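PDB 3DH0: SAM dependent methyltransferase from Aquifex aeolicus, which binds S-adenosylmethionine and probably transfers its methyl group to a substrate, as expected for a Rossmann-like methyltransferase. Local coordinates for residues Glu22-Pro26 and Glu27-Lys31. Residues are numbered along the deposited sequence; the frame is centred on the assembly and turned at random.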
ATOM      1  N   GLU A  22      -3.536   4.736  15.747  1.00 31.36           N
ATOM      2  CA  GLU A  22      -2.491   5.077  16.700  1.00 32.97           C
ATOM      3  C   GLU A  22      -1.099   4.907  16.099  1.00 33.24           C
ATOM      4  O   GLU A  22      -0.103   5.298  16.703  1.00 34.49           O
ATOM      5  CB  GLU A  22      -2.638   4.204  17.942  1.00 34.19           C
ATOM      6  CG  GLU A  22      -3.847   4.560  18.792  1.00 36.35           C
ATOM      7  CD  GLU A  22      -4.341   3.389  19.618  1.00 37.18           C
ATOM      8  OE1 GLU A  22      -3.533   2.467  19.863  1.00 39.42           O
ATOM      9  OE2 GLU A  22      -5.532   3.398  20.021  1.00 36.42           O
ATOM     10  N   LEU A  23      -1.030   4.318  14.907  1.00 33.18           N
ATOM     11  CA  LEU A  23       0.253   4.097  14.251  1.00 31.99           C
ATOM     12  C   LEU A  23       0.706   5.361  13.559  1.00 31.04           C
ATOM     13  O   LEU A  23       1.874   5.751  13.650  1.00 30.23           O
ATOM     14  CB  LEU A  23       0.149   2.958  13.235  1.00 32.34           C
ATOM     15  CG  LEU A  23       0.121   1.530  13.783  1.00 32.11           C
ATOM     16  CD1 LEU A  23      -1.034   1.367  14.749  1.00 32.54           C
ATOM     17  CD2 LEU A  23      -0.008   0.556  12.631  1.00 31.50           C
ATOM     18  N   PHE A  24      -0.234   5.988  12.859  1.00 30.91           N
ATOM     19  CA  PHE A  24       0.014   7.229  12.130  1.00 30.50           C
ATOM     20  C   PHE A  24      -1.289   7.740  11.550  1.00 30.52           C
ATOM     21  O   PHE A  24      -2.214   6.968  11.314  1.00 29.64           O
ATOM     22  CB  PHE A  24       1.032   7.007  11.006  1.00 29.60           C
ATOM     23  CG  PHE A  24       0.560   6.089   9.926  1.00 29.41           C
ATOM     24  CD1 PHE A  24      -0.205   6.575   8.864  1.00 30.20           C
ATOM     25  CD2 PHE A  24       0.892   4.738   9.959  1.00 29.44           C
ATOM     26  CE1 PHE A  24      -0.629   5.732   7.846  1.00 29.49           C
ATOM     27  CE2 PHE A  24       0.473   3.874   8.944  1.00 30.16           C
ATOM     28  CZ  PHE A  24      -0.291   4.371   7.880  1.00 28.80           C
ATOM     29  N   ASP A  25      -1.366   9.049  11.341  1.00 31.79           N
ATOM     30  CA  ASP A  25      -2.565   9.663  10.774  1.00 32.82           C
ATOM     31  C   ASP A  25      -2.610   9.334   9.279  1.00 33.05           C
ATOM     32  O   ASP A  25      -1.717   9.716   8.524  1.00 32.29           O
ATOM     33  CB  ASP A  25      -2.521  11.178  10.964  1.00 34.30           C
ATOM     34  CG  ASP A  25      -3.822  11.832  10.615  1.00 35.67           C
ATOM     35  OD1 ASP A  25      -4.493  12.336  11.540  1.00 37.82           O
ATOM     36  OD2 ASP A  25      -4.186  11.832   9.424  1.00 38.50           O
ATOM     37  N   PRO A  26      -3.649   8.612   8.839  1.00 33.01           N
ATOM     38  CA  PRO A  26      -3.785   8.238   7.434  1.00 32.99           C
ATOM     39  C   PRO A  26      -3.706   9.368   6.413  1.00 33.43           C
ATOM     40  O   PRO A  26      -2.848   9.322   5.529  1.00 32.09           O
ATOM     41  CB  PRO A  26      -5.122   7.515   7.404  1.00 33.50           C
ATOM     42  CG  PRO A  26      -5.139   6.856   8.725  1.00 34.11           C
ATOM     43  CD  PRO A  26      -4.697   7.964   9.642  1.00 33.43           C
ATOM     44  N   GLU A  27      -4.570  10.381   6.507  1.00 33.95           N
ATOM     45  CA  GLU A  27      -4.483  11.432   5.500  1.00 35.27           C
ATOM     46  C   GLU A  27      -3.353  12.416   5.670  1.00 35.27           C
ATOM     47  O   GLU A  27      -2.953  13.082   4.707  1.00 35.02           O
ATOM     48  CB  GLU A  27      -5.804  12.182   5.311  1.00 36.09           C
ATOM     49  CG  GLU A  27      -6.640  12.486   6.517  1.00 38.89           C
ATOM     50  CD  GLU A  27      -7.979  13.113   6.093  1.00 40.16           C
ATOM     51  OE1 GLU A  27      -7.944  14.152   5.396  1.00 40.49           O
ATOM     52  OE2 GLU A  27      -9.055  12.568   6.437  1.00 38.85           O
ATOM     53  N   LYS A  28      -2.816  12.502   6.879  1.00 34.71           N
ATOM     54  CA  LYS A  28      -1.703  13.401   7.095  1.00 34.19           C
ATOM     55  C   LYS A  28      -0.546  12.840   6.292  1.00 33.57           C
ATOM     56  O   LYS A  28       0.071  13.534   5.486  1.00 34.18           O
ATOM     57  CB  LYS A  28      -1.335  13.471   8.582  1.00 35.78           C
ATOM     58  CG  LYS A  28      -0.145  14.382   8.855  1.00 37.40           C
ATOM     59  CD  LYS A  28      -0.045  14.818  10.304  1.00 38.65           C
ATOM     60  CE  LYS A  28       1.075  15.849  10.465  1.00 39.14           C
ATOM     61  NZ  LYS A  28       1.372  16.180  11.887  1.00 39.40           N
ATOM     62  N   VAL A  29      -0.272  11.561   6.502  1.00 33.78           N
ATOM     63  CA  VAL A  29       0.811  10.887   5.802  1.00 33.34           C
ATOM     64  C   VAL A  29       0.651  10.894   4.282  1.00 33.17           C
ATOM     65  O   VAL A  29       1.602  11.196   3.565  1.00 32.45           O
ATOM     66  CB  VAL A  29       0.953   9.436   6.299  1.00 32.81           C
ATOM     67  CG1 VAL A  29       2.014   8.696   5.489  1.00 32.99           C
ATOM     68  CG2 VAL A  29       1.336   9.442   7.762  1.00 31.70           C
ATOM     69  N   LEU A  30      -0.543  10.572   3.795  1.00 33.31           N
ATOM     70  CA  LEU A  30      -0.795  10.537   2.353  1.00 35.43           C
ATOM     71  C   LEU A  30      -0.583  11.889   1.688  1.00 36.68           C
ATOM     72  O   LEU A  30       0.100  11.995   0.665  1.00 35.80           O
ATOM     73  CB  LEU A  30      -2.227  10.081   2.061  1.00 35.38           C
ATOM     74  CG  LEU A  30      -2.658   8.649   2.358  1.00 34.86           C
ATOM     75  CD1 LEU A  30      -4.177   8.583   2.391  1.00 35.26           C
ATOM     76  CD2 LEU A  30      -2.088   7.713   1.316  1.00 34.99           C
ATOM     77  N   LYS A  31      -1.202  12.912   2.272  1.00 38.26           N
ATOM     78  CA  LYS A  31      -1.124  14.274   1.761  1.00 39.53           C
ATOM     79  C   LYS A  31       0.322  14.709   1.689  1.00 39.41           C
ATOM     80  O   LYS A  31       0.732  15.409   0.767  1.00 40.45           O
ATOM     81  CB  LYS A  31      -1.899  15.226   2.676  1.00 40.58           C
ATOM     82  CG  LYS A  31      -2.028  16.643   2.146  1.00 41.22           C
ATOM     83  CD  LYS A  31      -0.881  17.536   2.570  1.00 43.02           C
ATOM     84  CE  LYS A  31      -1.102  18.971   2.055  1.00 45.44           C
ATOM     85  NZ  LYS A  31      -2.460  19.515   2.446  1.00 43.86           N
TER
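Asp25 OD2 accepts a hydrogen bond from Lys28 N at 3.0 Å, and this bond caps the N-terminus of helix 26-33. The amide reaches the oxygen on its anti side, well out of the carboxylate plane, and the bond is bent to 150° at the hydrogen. It holds the carboxylate over the first turn, where backbone N-H groups still lack helical carbonyls; the helix dipole would probably help to keep it ionised. With CG of Asp25 trans to its own N (chi1 -170°), the acid swings back over that turn, and its CB packs 3.5 Å from Lys28 CB. From there the extended lysine chain runs away from the cap.

Two backbone bonds start the helix proper: Val29 N to Asp25 O, nearly straight at 170°, and Leu30 N to Pro26 O, 3.1 Å. Pro26 fits the first helical position well, because its nitrogen has no hydrogen to offer and none is needed there. Its buried ring packs against Leu21, Tyr51 and, on helix 52-59, Tyr54, while Leu30 packs on Leu55 and Met58 of the same helix.

Just ahead of the cap, Phe24 drops its ring beside the helix. Its first torsion tucks the ring back toward Val29, which brings CD1 of Phe24 to 3.4 Å from Val29 CG2, the methyl coming in obliquely to the ring. Phe24 and Val29 both rest on Ile142 of strand 137-144, and the Phe24 ring also meets Tyr51 with the planes nearly parallel. The Phe24 side chain is about 7 Å from the bound S-adenosylmethionine. This is an aspartate N-cap followed by proline at N1, here starting the helix that precedes the first strand of a Rossmann-like methyltransferase fold.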